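Local coordinates for putative conjugative transposon recombinase (Clostridium difficile, PDB 3G13), which probably binds DNA and exchanges its strands as a serine recombinase of a conjugative transposon, represented here by its N-terminal resolvase domain, at residues Ile76-Thr81 and Asn105-Phe110. Numbering follows the deposited sequence.
Sequences IDMVFT and NIAVYF. Unlike the reference sequence in segment 76-81: Phe-80 (reference Ile).
Met-78, a selenomethionine, lays the end of its side chain over Ala-107. Its CG stands anti to the backbone N (chi1 -176°), and a turn about the CG-SE bond (chi3 -120°) brings CE to 3.3 Å from Ala-107 CB, tighter than usual for two carbons. The same methyl reaches the edge of the Tyr-109 ring, near the ring plane. Tyr-109 runs alongside Phe-80 on this face of the sheet: Phe-80 CD2 lies 3.7 Å from Tyr-109 CB, and the two rings meet obliquely, planes at 62°. Asn-116 of the next strand, antiparallel to 107-110, touches Met-78, Ala-107 and Tyr-109.

On the face carrying Val-79, Val-108, Thr-81 and Phe-110, Thr-81 CG2 sits between its own backbone N and carbonyl carbon and touches Phe-110 CD1 at 3.5 Å. Val-108 CG1 lies over one face of that phenyl ring, toward its rim, while Phe-87 meets the ring edge-to-face. Thr-81 OG1 turns to Tyr-11 O of the neighbouring strand.

Between the faces runs a parallel ladder of four nearly straight hydrogen bonds. Ala-107 N gives to Asp-77 O and Tyr-109 N to Val-79 O; in return Val-79 N gives to Ala-107 O at 2.9 Å and Thr-81 N to Tyr-109 O. At the start of the ladder one water donates to both Asp-77 OD1 and Asn-105 O, while Asp-77 OD2 is hydrogen-bonded to Arg-7 N. Asn-105, with positive phi, closes the Schellman motif ending helix 91-102, and the chain turns from there into the strand.

Two adjacent parallel strands, 78-81 and 107-110, with helical chain between them and strand 6-14 beyond 78-81, are typical of the alpha/beta sheet in the resolvase N-terminal domain of serine recombinases.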
loop_
_atom_site.group_PDB
_atom_site.type_symbol
_atom_site.label_atom_id
_atom_site.label_comp_id
_atom_site.label_asym_id
_atom_site.label_seq_id
_atom_site.Cartn_x
_atom_site.Cartn_y
_atom_site.Cartn_z
ATOM N N ILE A 76 -4.534 22.996 -14.253
ATOM C CA ILE A 76 -4.693 22.615 -12.834
ATOM C C ILE A 76 -3.325 22.373 -12.206
ATOM O O ILE A 76 -2.501 21.660 -12.802
ATOM C CB ILE A 76 -5.570 21.338 -12.694
ATOM C CG1 ILE A 76 -6.994 21.580 -13.241
ATOM C CG2 ILE A 76 -5.612 20.815 -11.222
ATOM C CD1 ILE A 76 -7.825 20.317 -13.415
ATOM N N ASP A 77 -3.090 22.953 -11.023
ATOM C CA ASP A 77 -1.811 22.778 -10.296
ATOM C C ASP A 77 -1.948 21.819 -9.128
ATOM O O ASP A 77 -0.978 21.173 -8.727
ATOM C CB ASP A 77 -1.252 24.118 -9.776
ATOM C CG ASP A 77 -0.944 25.116 -10.890
ATOM O OD1 ASP A 77 -0.213 24.753 -11.864
ATOM O OD2 ASP A 77 -1.418 26.270 -10.772
HETATM N N MSE A 78 -3.154 21.744 -8.581
HETATM C CA MSE A 78 -3.463 20.894 -7.446
HETATM C C MSE A 78 -4.936 20.458 -7.488
HETATM O O MSE A 78 -5.851 21.270 -7.705
HETATM C CB MSE A 78 -3.088 21.570 -6.102
HETATM C CG MSE A 78 -3.302 20.655 -4.882
HETATM SE SE MSE A 78 -2.560 21.308 -3.198
HETATM C CE MSE A 78 -1.359 19.833 -2.888
ATOM N N VAL A 79 -5.137 19.164 -7.302
ATOM C CA VAL A 79 -6.474 18.560 -7.189
ATOM C C VAL A 79 -6.787 18.053 -5.801
ATOM O O VAL A 79 -6.079 17.199 -5.273
ATOM C CB VAL A 79 -6.610 17.318 -8.138
ATOM C CG1 VAL A 79 -8.078 16.805 -8.140
ATOM C CG2 VAL A 79 -6.186 17.681 -9.528
ATOM N N PHE A 80 -7.880 18.538 -5.212
ATOM C CA PHE A 80 -8.395 17.981 -3.972
ATOM C C PHE A 80 -9.264 16.772 -4.275
ATOM O O PHE A 80 -10.048 16.766 -5.240
ATOM C CB PHE A 80 -9.241 19.002 -3.190
ATOM C CG PHE A 80 -8.426 19.999 -2.411
ATOM C CD1 PHE A 80 -8.292 21.307 -2.868
ATOM C CD2 PHE A 80 -7.773 19.622 -1.232
ATOM C CE1 PHE A 80 -7.533 22.264 -2.136
ATOM C CE2 PHE A 80 -7.001 20.559 -0.492
ATOM C CZ PHE A 80 -6.879 21.883 -0.951
ATOM N N THR A 81 -9.153 15.755 -3.431
ATOM C CA THR A 81 -10.130 14.682 -3.458
ATOM C C THR A 81 -10.254 14.067 -2.067
ATOM O O THR A 81 -9.286 14.057 -1.308
ATOM C CB THR A 81 -9.833 13.661 -4.608
ATOM O OG1 THR A 81 -11.006 12.897 -4.847
ATOM C CG2 THR A 81 -8.651 12.734 -4.286
ATOM N N ASN A 105 4.263 18.131 -12.232
ATOM C CA ASN A 105 4.320 18.975 -11.012
ATOM C C ASN A 105 2.921 19.380 -10.540
ATOM O O ASN A 105 2.712 20.511 -10.058
ATOM C CB ASN A 105 5.185 20.233 -11.217
ATOM C CG ASN A 105 6.595 19.911 -11.669
ATOM O OD1 ASN A 105 7.339 19.209 -10.976
ATOM N ND2 ASN A 105 6.977 20.432 -12.841
ATOM N N ILE A 106 1.974 18.455 -10.721
ATOM C CA ILE A 106 0.592 18.611 -10.274
ATOM C C ILE A 106 0.389 17.700 -9.077
ATOM O O ILE A 106 0.620 16.479 -9.119
ATOM C CB ILE A 106 -0.451 18.278 -11.379
ATOM C CG1 ILE A 106 -0.198 19.124 -12.646
ATOM C CG2 ILE A 106 -1.894 18.433 -10.825
ATOM C CD1 ILE A 106 -0.937 18.623 -13.937
ATOM N N ALA A 107 -0.024 18.330 -7.998
ATOM C CA ALA A 107 -0.236 17.658 -6.746
ATOM C C ALA A 107 -1.675 17.169 -6.640
ATOM O O ALA A 107 -2.608 17.820 -7.114
ATOM C CB ALA A 107 0.045 18.672 -5.606
ATOM N N VAL A 108 -1.850 16.027 -5.998
ATOM C CA VAL A 108 -3.150 15.647 -5.494
ATOM C C VAL A 108 -3.115 15.797 -3.982
ATOM O O VAL A 108 -2.106 15.476 -3.332
ATOM C CB VAL A 108 -3.532 14.183 -5.886
ATOM C CG1 VAL A 108 -4.915 13.779 -5.263
ATOM C CG2 VAL A 108 -3.526 14.046 -7.367
ATOM N N TYR A 109 -4.184 16.365 -3.428
ATOM C CA TYR A 109 -4.317 16.399 -1.988
ATOM C C TYR A 109 -5.474 15.486 -1.568
ATOM O O TYR A 109 -6.637 15.808 -1.819
ATOM C CB TYR A 109 -4.486 17.840 -1.403
ATOM C CG TYR A 109 -4.298 17.786 0.110
ATOM C CD1 TYR A 109 -3.043 17.975 0.664
ATOM C CD2 TYR A 109 -5.357 17.491 0.966
ATOM C CE1 TYR A 109 -2.834 17.866 2.015
ATOM C CE2 TYR A 109 -5.160 17.363 2.348
ATOM C CZ TYR A 109 -3.896 17.558 2.857
ATOM O OH TYR A 109 -3.661 17.449 4.205
ATOM N N PHE A 110 -5.117 14.365 -0.923
ATOM C CA PHE A 110 -6.048 13.403 -0.368
ATOM C C PHE A 110 -6.458 13.901 1.007
ATOM O O PHE A 110 -5.657 13.904 1.934
ATOM C CB PHE A 110 -5.362 12.013 -0.270
ATOM C CG PHE A 110 -5.078 11.396 -1.601
ATOM C CD1 PHE A 110 -6.131 11.046 -2.470
ATOM C CD2 PHE A 110 -3.766 11.177 -2.018
ATOM C CE1 PHE A 110 -5.862 10.477 -3.715
ATOM C CE2 PHE A 110 -3.506 10.594 -3.242
ATOM C CZ PHE A 110 -4.536 10.234 -4.091
HETATM O O HOH W 1 1.567 22.460 -11.885
#